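Local coordinates for oxysterol-binding protein homolog 3 (Saccharomyces cerevisiae, PDB 4IC4) that carries lipids in a hydrophobic pocket and transfers them between membranes through the cytosol, in phosphoinositide-coupled directional transport that is involved in maintaining sterol distribution, at residues A[67-72]-A[296-301]; A[29-34]-A[302-307]. All blocks are in the same frame, centred on the assembly; numbering follows the deposited sequence.

Interaction 1 (A[67-72]-A[296-301])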
ATOM      1  N   GLU A  67     -12.386  -5.978  -0.048  1.00  9.79           N
ATOM      2  CA  GLU A  67     -11.558  -7.076  -0.527  1.00 10.46           C
ATOM      3  C   GLU A  67     -10.984  -7.559   0.813  1.00  9.68           C
ATOM      4  O   GLU A  67     -10.919  -6.783   1.772  1.00  9.94           O
ATOM      5  CB  GLU A  67     -10.465  -6.596  -1.489  1.00 11.23           C
ATOM      6  CG  GLU A  67      -9.636  -5.431  -1.005  1.00 11.36           C
ATOM      7  CD  GLU A  67      -8.599  -5.000  -2.026  1.00 13.26           C
ATOM      8  OE1 GLU A  67      -8.719  -5.405  -3.203  1.00 14.91           O
ATOM      9  OE2 GLU A  67      -7.673  -4.252  -1.654  1.00 13.75           O
ATOM     10  N   PRO A  68     -10.568  -8.830   0.902  1.00  9.88           N
ATOM     11  CA  PRO A  68     -10.034  -9.373   2.155  1.00  8.98           C
ATOM     12  C   PRO A  68      -8.666  -8.971   2.701  1.00  7.97           C
ATOM     13  O   PRO A  68      -7.865  -9.831   3.059  1.00  8.68           O
ATOM     14  CB  PRO A  68     -10.160 -10.883   1.951  1.00 10.42           C
ATOM     15  CG  PRO A  68      -9.900 -11.033   0.495  1.00 10.62           C
ATOM     16  CD  PRO A  68     -10.669  -9.882  -0.127  1.00 10.15           C
ATOM     17  N   ILE A  69      -8.406  -7.671   2.768  1.00  8.81           N
ATOM     18  CA  ILE A  69      -7.165  -7.155   3.358  1.00  7.62           C
ATOM     19  C   ILE A  69      -7.471  -5.784   3.954  1.00  7.47           C
ATOM     20  O   ILE A  69      -8.487  -5.169   3.621  1.00  9.74           O
ATOM     21  CB  ILE A  69      -5.989  -6.990   2.337  1.00  8.00           C
ATOM     22  CG1 ILE A  69      -6.376  -6.021   1.220  1.00  9.83           C
ATOM     23  CG2 ILE A  69      -5.549  -8.347   1.807  1.00  7.68           C
ATOM     24  CD1 ILE A  69      -5.183  -5.589   0.382  1.00  9.61           C
ATOM     25  N   SER A  70      -6.611  -5.318   4.857  1.00  7.16           N
ATOM     26  CA  SER A  70      -6.797  -4.004   5.475  1.00  7.41           C
ATOM     27  C   SER A  70      -5.986  -2.973   4.696  1.00  6.60           C
ATOM     28  O   SER A  70      -5.159  -3.332   3.856  1.00  7.93           O
ATOM     29  CB  SER A  70      -6.323  -4.018   6.931  1.00  8.47           C
ATOM     30  OG  SER A  70      -4.906  -4.045   6.998  1.00  8.64           O
ATOM     31  N   ILE A  71      -6.209  -1.692   4.976  1.00  7.23           N
ATOM     32  CA  ILE A  71      -5.459  -0.659   4.265  1.00  7.40           C
ATOM     33  C   ILE A  71      -3.966  -0.772   4.572  1.00  7.54           C
ATOM     34  O   ILE A  71      -3.129  -0.464   3.724  1.00  7.07           O
ATOM     35  CB  ILE A  71      -5.954   0.757   4.628  1.00  8.23           C
ATOM     36  CG1 ILE A  71      -7.410   0.918   4.189  1.00 11.07           C
ATOM     37  CG2 ILE A  71      -5.076   1.811   3.942  1.00 10.34           C
ATOM     38  CD1 ILE A  71      -8.002   2.277   4.507  1.00 12.46           C
ATOM     39  N   LEU A  72      -3.623  -1.216   5.779  1.00  5.66           N
ATOM     40  CA  LEU A  72      -2.213  -1.377   6.123  1.00  6.10           C
ATOM     41  C   LEU A  72      -1.593  -2.409   5.186  1.00  6.88           C
ATOM     42  O   LEU A  72      -0.458  -2.249   4.733  1.00  7.67           O
ATOM     43  CB  LEU A  72      -2.057  -1.843   7.572  1.00  7.03           C
ATOM     44  CG  LEU A  72      -2.514  -0.867   8.661  1.00  8.36           C
ATOM     45  CD1 LEU A  72      -2.428  -1.551  10.025  1.00  9.95           C
ATOM     46  CD2 LEU A  72      -1.651   0.384   8.631  1.00 11.20           C
ATOM     47  N   TYR A 296     -10.652 -11.021  -6.853  1.00 10.32           N
ATOM     48  CA  TYR A 296     -10.356  -9.603  -6.650  1.00 10.74           C
ATOM     49  C   TYR A 296      -9.202  -9.041  -7.478  1.00 10.09           C
ATOM     50  O   TYR A 296      -8.768  -7.916  -7.238  1.00 12.08           O
ATOM     51  CB  TYR A 296     -10.048  -9.353  -5.167  1.00 12.91           C
ATOM     52  CG  TYR A 296     -11.116  -9.836  -4.212  1.00 15.21           C
ATOM     53  CD1 TYR A 296     -12.264  -9.079  -3.985  1.00 17.25           C
ATOM     54  CD2 TYR A 296     -10.980 -11.051  -3.545  1.00 17.50           C
ATOM     55  CE1 TYR A 296     -13.255  -9.517  -3.115  1.00 19.35           C
ATOM     56  CE2 TYR A 296     -11.972 -11.505  -2.670  1.00 17.60           C
ATOM     57  CZ  TYR A 296     -13.103 -10.729  -2.463  1.00 17.43           C
ATOM     58  OH  TYR A 296     -14.086 -11.155  -1.602  1.00 22.68           O
ATOM     59  N   GLY A 297      -8.706  -9.807  -8.443  1.00 11.53           N
ATOM     60  CA  GLY A 297      -7.598  -9.326  -9.253  1.00 10.95           C
ATOM     61  C   GLY A 297      -6.296  -9.263  -8.471  1.00 10.36           C
ATOM     62  O   GLY A 297      -5.355  -8.577  -8.865  1.00 10.13           O
ATOM     63  N   PHE A 298      -6.249  -9.994  -7.362  1.00 10.50           N
ATOM     64  CA  PHE A 298      -5.076 -10.045  -6.484  1.00  9.92           C
ATOM     65  C   PHE A 298      -3.803 -10.556  -7.150  1.00 10.02           C
ATOM     66  O   PHE A 298      -3.853 -11.417  -8.032  1.00 11.33           O
ATOM     67  CB  PHE A 298      -5.337 -10.995  -5.309  1.00  9.24           C
ATOM     68  CG  PHE A 298      -5.982 -10.359  -4.106  1.00  9.20           C
ATOM     69  CD1 PHE A 298      -6.668  -9.151  -4.189  1.00  9.83           C
ATOM     70  CD2 PHE A 298      -5.937 -11.023  -2.881  1.00  8.71           C
ATOM     71  CE1 PHE A 298      -7.305  -8.618  -3.066  1.00  9.20           C
ATOM     72  CE2 PHE A 298      -6.568 -10.500  -1.762  1.00  8.59           C
ATOM     73  CZ  PHE A 298      -7.251  -9.299  -1.852  1.00  8.43           C
ATOM     74  N   THR A 299      -2.661 -10.034  -6.711  1.00  9.70           N
ATOM     75  CA  THR A 299      -1.379 -10.537  -7.188  1.00  9.28           C
ATOM     76  C   THR A 299      -1.063 -11.655  -6.196  1.00  9.68           C
ATOM     77  O   THR A 299      -1.749 -11.802  -5.177  1.00  9.33           O
ATOM     78  CB  THR A 299      -0.226  -9.499  -7.090  1.00  7.82           C
ATOM     79  OG1 THR A 299       0.137  -9.301  -5.715  1.00  9.69           O
ATOM     80  CG2 THR A 299      -0.635  -8.174  -7.709  1.00  9.63           C
ATOM     81  N   LYS A 300      -0.047 -12.457  -6.483  1.00  9.70           N
ATOM     82  CA  LYS A 300       0.319 -13.505  -5.547  1.00 10.15           C
ATOM     83  C   LYS A 300       0.751 -12.845  -4.242  1.00 10.45           C
ATOM     84  O   LYS A 300       0.470 -13.353  -3.161  1.00 10.03           O
ATOM     85  CB  LYS A 300       1.444 -14.372  -6.110  1.00 12.57           C
ATOM     86  CG  LYS A 300       0.961 -15.330  -7.178  1.00 15.22           C
ATOM     87  CD  LYS A 300       2.079 -16.209  -7.703  1.00 18.28           C
ATOM     88  CE  LYS A 300       1.551 -17.179  -8.747  1.00 21.48           C
ATOM     89  NZ  LYS A 300       2.633 -18.043  -9.291  1.00 24.29           N
ATOM     90  N   PHE A 301       1.417 -11.698  -4.350  1.00  8.93           N
ATOM     91  CA  PHE A 301       1.878 -10.973  -3.167  1.00  9.38           C
ATOM     92  C   PHE A 301       0.668 -10.545  -2.328  1.00  8.23           C
ATOM     93  O   PHE A 301       0.673 -10.678  -1.103  1.00  7.83           O
ATOM     94  CB  PHE A 301       2.694  -9.742  -3.587  1.00  8.73           C
ATOM     95  CG  PHE A 301       3.423  -9.067  -2.450  1.00  7.24           C
ATOM     96  CD1 PHE A 301       4.613  -9.592  -1.954  1.00  9.38           C
ATOM     97  CD2 PHE A 301       2.928  -7.894  -1.889  1.00  9.55           C
ATOM     98  CE1 PHE A 301       5.304  -8.957  -0.921  1.00 10.33           C
ATOM     99  CE2 PHE A 301       3.618  -7.249  -0.851  1.00  9.54           C
ATOM    100  CZ  PHE A 301       4.804  -7.783  -0.372  1.00  9.91           C
TER
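An inverse gamma turn centred on Pro68 packs against two aromatic residues that precede helix 300-305, inside the OSBP-related domain. Ile69 N bonds back to Glu67 O within this turn. Glu67 CB lies between the two rings, 4.0 Å from Tyr296 CD1 and 4.1 Å from Phe298 CE1. A chi1 near 50° tucks CG over the backbone, and the extended chain beyond it carries the carboxylate to the Phe298 edge, where CD meets CE1. At the tip, Glu67 OE1 lies in the plane of the Phe298 ring, 3.5 Å from CE1, with the carboxylate turned 83° to the ring. The same oxygen forms a salt bridge with Arg114, which ties down the buried charge. The side chain of Lys118, a phosphoinositide-binding residue, is about 6 Å from that of Glu67. Pro68 CD and Glu67 CA both make CH-pi contacts over the same face of the Tyr296 ring. An alanine in place of Tyr296 would remove that face and both CH-pi contacts, and the turn would probably pack less firmly on 296-301. Ile69 CG2 meets Phe298 CZ tip to tip. The tightest touch is at the proline: Pro68 CD stands over the Tyr296 face, offset toward the rim, 3.3 Å from CE2.

Interaction 2 (A[29-34]-A[302-307])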
ATOM      1  N   THR A  29       6.847 -21.678   2.813  1.00 18.91           N
ATOM      2  CA  THR A  29       5.921 -21.964   1.730  1.00 17.60           C
ATOM      3  C   THR A  29       4.723 -21.042   1.919  1.00 16.19           C
ATOM      4  O   THR A  29       4.133 -21.005   2.998  1.00 18.19           O
ATOM      5  CB  THR A  29       5.428 -23.421   1.785  1.00 19.10           C
ATOM      6  OG1 THR A  29       6.551 -24.308   1.713  1.00 19.03           O
ATOM      7  CG2 THR A  29       4.484 -23.713   0.629  1.00 18.97           C
ATOM      8  N   ARG A  30       4.375 -20.292   0.879  1.00 15.60           N
ATOM      9  CA  ARG A  30       3.237 -19.384   0.961  1.00 12.87           C
ATOM     10  C   ARG A  30       2.097 -19.898   0.086  1.00 13.60           C
ATOM     11  O   ARG A  30       2.322 -20.633  -0.884  1.00 14.48           O
ATOM     12  CB  ARG A  30       3.662 -17.971   0.556  1.00 12.65           C
ATOM     13  CG  ARG A  30       4.712 -17.389   1.503  1.00 12.20           C
ATOM     14  CD  ARG A  30       5.165 -15.993   1.095  1.00 12.43           C
ATOM     15  NE  ARG A  30       6.264 -15.537   1.940  1.00 12.96           N
ATOM     16  CZ  ARG A  30       6.129 -15.128   3.196  1.00 13.12           C
ATOM     17  NH1 ARG A  30       4.930 -15.102   3.770  1.00 14.01           N
ATOM     18  NH2 ARG A  30       7.202 -14.770   3.890  1.00 15.44           N
ATOM     19  N   ARG A  31       0.872 -19.519   0.430  1.00 11.80           N
ATOM     20  CA  ARG A  31      -0.289 -19.993  -0.313  1.00 12.16           C
ATOM     21  C   ARG A  31      -0.368 -19.516  -1.758  1.00 12.69           C
ATOM     22  O   ARG A  31      -0.825 -20.260  -2.625  1.00 13.22           O
ATOM     23  CB  ARG A  31      -1.583 -19.651   0.442  1.00 12.42           C
ATOM     24  CG  ARG A  31      -1.815 -18.173   0.726  1.00 11.59           C
ATOM     25  CD  ARG A  31      -2.984 -17.993   1.686  1.00 12.43           C
ATOM     26  NE  ARG A  31      -3.354 -16.589   1.823  1.00 10.20           N
ATOM     27  CZ  ARG A  31      -4.359 -16.145   2.571  1.00 10.75           C
ATOM     28  NH1 ARG A  31      -5.100 -16.997   3.268  1.00 13.29           N
ATOM     29  NH2 ARG A  31      -4.645 -14.852   2.595  1.00 10.41           N
ATOM     30  N   ASN A  32       0.081 -18.292  -2.020  1.00 12.25           N
ATOM     31  CA  ASN A  32       0.069 -17.737  -3.375  1.00 13.18           C
ATOM     32  C   ASN A  32      -1.308 -17.844  -4.019  1.00 13.26           C
ATOM     33  O   ASN A  32      -1.425 -17.951  -5.242  1.00 14.63           O
ATOM     34  CB  ASN A  32       1.089 -18.470  -4.253  1.00 15.51           C
ATOM     35  CG  ASN A  32       2.505 -18.336  -3.735  1.00 18.13           C
ATOM     36  OD1 ASN A  32       2.986 -17.230  -3.500  1.00 21.60           O
ATOM     37  ND2 ASN A  32       3.183 -19.465  -3.559  1.00 23.99           N
ATOM     38  N   ASP A  33      -2.347 -17.806  -3.193  1.00 12.89           N
ATOM     39  CA  ASP A  33      -3.706 -17.939  -3.694  1.00 12.06           C
ATOM     40  C   ASP A  33      -4.686 -17.639  -2.569  1.00 12.00           C
ATOM     41  O   ASP A  33      -4.312 -17.625  -1.390  1.00 13.31           O
ATOM     42  CB  ASP A  33      -3.898 -19.373  -4.216  1.00 14.89           C
ATOM     43  CG  ASP A  33      -5.228 -19.578  -4.916  1.00 15.14           C
ATOM     44  OD1 ASP A  33      -5.656 -18.687  -5.675  1.00 16.13           O
ATOM     45  OD2 ASP A  33      -5.839 -20.649  -4.718  1.00 22.12           O
ATOM     46  N   ILE A  34      -5.935 -17.379  -2.940  1.00 12.09           N
ATOM     47  CA  ILE A  34      -6.995 -17.104  -1.976  1.00 13.96           C
ATOM     48  C   ILE A  34      -8.290 -17.695  -2.497  1.00 13.51           C
ATOM     49  O   ILE A  34      -8.422 -17.973  -3.694  1.00 12.98           O
ATOM     50  CB  ILE A  34      -7.256 -15.592  -1.770  1.00 16.52           C
ATOM     51  CG1 ILE A  34      -7.493 -14.912  -3.124  1.00 17.33           C
ATOM     52  CG2 ILE A  34      -6.125 -14.967  -0.983  1.00 19.70           C
ATOM     53  CD1 ILE A  34      -8.166 -13.561  -3.012  1.00 19.29           C
ATOM     54  N   THR A 302      -0.373 -10.040  -2.986  1.00  8.21           N
ATOM     55  CA  THR A 302      -1.571  -9.616  -2.264  1.00  8.36           C
ATOM     56  C   THR A 302      -2.182 -10.800  -1.521  1.00  8.27           C
ATOM     57  O   THR A 302      -2.569 -10.690  -0.359  1.00  8.63           O
ATOM     58  CB  THR A 302      -2.660  -9.077  -3.211  1.00  8.53           C
ATOM     59  OG1 THR A 302      -2.067  -8.240  -4.209  1.00  8.89           O
ATOM     60  CG2 THR A 302      -3.692  -8.271  -2.419  1.00  8.25           C
ATOM     61  N   ALA A 303      -2.276 -11.932  -2.212  1.00  8.62           N
ATOM     62  CA  ALA A 303      -2.855 -13.138  -1.639  1.00  7.75           C
ATOM     63  C   ALA A 303      -2.090 -13.654  -0.431  1.00  9.26           C
ATOM     64  O   ALA A 303      -2.649 -14.359   0.413  1.00  9.61           O
ATOM     65  CB  ALA A 303      -2.941 -14.223  -2.709  1.00  9.18           C
ATOM     66  N   ASN A 304      -0.812 -13.297  -0.344  1.00  8.44           N
ATOM     67  CA  ASN A 304       0.029 -13.742   0.757  1.00  8.31           C
ATOM     68  C   ASN A 304       0.040 -12.820   1.967  1.00  8.49           C
ATOM     69  O   ASN A 304       0.506 -13.207   3.036  1.00  8.70           O
ATOM     70  CB  ASN A 304       1.461 -13.950   0.258  1.00  8.68           C
ATOM     71  CG  ASN A 304       1.587 -15.172  -0.625  1.00 10.06           C
ATOM     72  OD1 ASN A 304       0.841 -16.138  -0.458  1.00 11.31           O
ATOM     73  ND2 ASN A 304       2.540 -15.151  -1.551  1.00 10.75           N
ATOM     74  N   LEU A 305      -0.489 -11.613   1.801  1.00  7.57           N
ATOM     75  CA  LEU A 305      -0.513 -10.630   2.880  1.00  7.64           C
ATOM     76  C   LEU A 305      -1.220 -11.081   4.153  1.00  8.42           C
ATOM     77  O   LEU A 305      -0.718 -10.876   5.262  1.00  8.85           O
ATOM     78  CB  LEU A 305      -1.172  -9.336   2.385  1.00  8.28           C
ATOM     79  CG  LEU A 305      -0.402  -8.491   1.366  1.00  9.40           C
ATOM     80  CD1 LEU A 305      -1.344  -7.460   0.766  1.00 11.88           C
ATOM     81  CD2 LEU A 305       0.797  -7.823   2.032  1.00 11.03           C
ATOM     82  N   ASN A 306      -2.385 -11.700   3.994  1.00  8.73           N
ATOM     83  CA  ASN A 306      -3.174 -12.113   5.149  1.00  8.73           C
ATOM     84  C   ASN A 306      -2.952 -13.543   5.611  1.00  9.44           C
ATOM     85  O   ASN A 306      -3.745 -14.066   6.396  1.00 11.37           O
ATOM     86  CB  ASN A 306      -4.666 -11.904   4.862  1.00  8.61           C
ATOM     87  CG  ASN A 306      -5.477 -11.656   6.122  1.00 10.40           C
ATOM     88  OD1 ASN A 306      -6.611 -12.129   6.253  1.00 13.11           O
ATOM     89  ND2 ASN A 306      -4.907 -10.898   7.051  1.00  7.26           N
ATOM     90  N   GLU A 307      -1.880 -14.176   5.148  1.00  8.59           N
ATOM     91  CA  GLU A 307      -1.603 -15.545   5.569  1.00  9.87           C
ATOM     92  C   GLU A 307      -0.729 -15.602   6.816  1.00 10.29           C
ATOM     93  O   GLU A 307       0.206 -14.812   6.978  1.00 10.59           O
ATOM     94  CB  GLU A 307      -0.909 -16.335   4.452  1.00 10.82           C
ATOM     95  CG  GLU A 307      -0.540 -17.761   4.880  1.00 10.76           C
ATOM     96  CD  GLU A 307       0.133 -18.578   3.790  1.00 12.75           C
ATOM     97  OE1 GLU A 307       0.865 -18.007   2.960  1.00 12.95           O
ATOM     98  OE2 GLU A 307      -0.060 -19.812   3.780  1.00 14.16           O
TER
HETATM   99  O   HOH W   1       1.361 -21.841   2.749  1.00 16.44           O
HETATM  100  O   HOH W   2       2.228 -15.632   2.921  1.00 12.41           O
HETATM  101  O   HOH W   3       2.847 -14.525   6.125  1.00 17.23           O
HETATM  102  O   HOH W   4      -4.015 -11.951   1.686  1.00 10.67           O
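The loop 29-34 lies across residues 302-307, on helix 300-305 and the chain that follows. This is structural packing away from the phosphoinositide-binding residues. It fastens the segment before helix 44-50 largely through side-chain bonds to backbone atoms. The tight part centres on Ala303 and Asn304. Ala303 CB packs 3.7 Å from Ile34 CG2. Arg31 reaches in with an extended chain and grips Ala303 O side-on with two nitrogens. Arg31 NE lies 2.7 Å from Ala303 O, and Arg31 NH2 binds the same oxygen less straight (136°). This oxygen lies close to the guanidinium plane, while Glu307 CB lies over one face, toward its rim. Water 4 sits beside this grip, accepting from Arg31 NH2 and Asn306 N. Asn32 N donates to a lone pair of Asn304 OD1 at 2.8 Å. Asn304 ND2 returns a nearly straight bond (171°) to Asn32 OD1, from above its carbonyl plane. Glu307 OE1 accepts from Arg31 N, 2.9 Å away and above the carboxylate plane. Arg31 NE is 4.6 Å from Glu307 OE1, but no N-H points at the oxygen, so these charges probably attract only at a distance.

The Thr29 and Arg30 side is looser and wet. Water 1 donates to Thr29 O and Glu307 OE2. Water 2 accepts from Arg30 NH1 and has Asn304 O and Glu307 OE1 both within hydrogen-bonding distance.

Around the contact, Arg31 NH1 makes a salt bridge to Glu331 in helix 325-331, and Asn306 also touches that helix. Arg30 touches Arg132 and Leu305 touches Phe128, both on strand 127-132.

How the interactions relate
Both interactions use helix 300-305: interaction 1 involves the residues leading into it and interaction 2 its later part. Interaction 1 is nested within the chain loop closed by interaction 2, and their centres are about 9 Å apart. Every touching residue of interaction 1 is buried. It has no hydrogen bond between its segments and works by ring, proline and aliphatic packing, with one carboxylate at a ring edge. Interaction 2 lies farther from the chain centre, is partly exposed, and relies on hydrogen bonds and water, with charges only at a distance. Ile34 joins them: Ile34 CD1 packs 3.4 Å from Phe298 CD2. The phosphoinositide-binding residue Lys118 is near interaction 1, whereas interaction 2 lies away from the known binding residues.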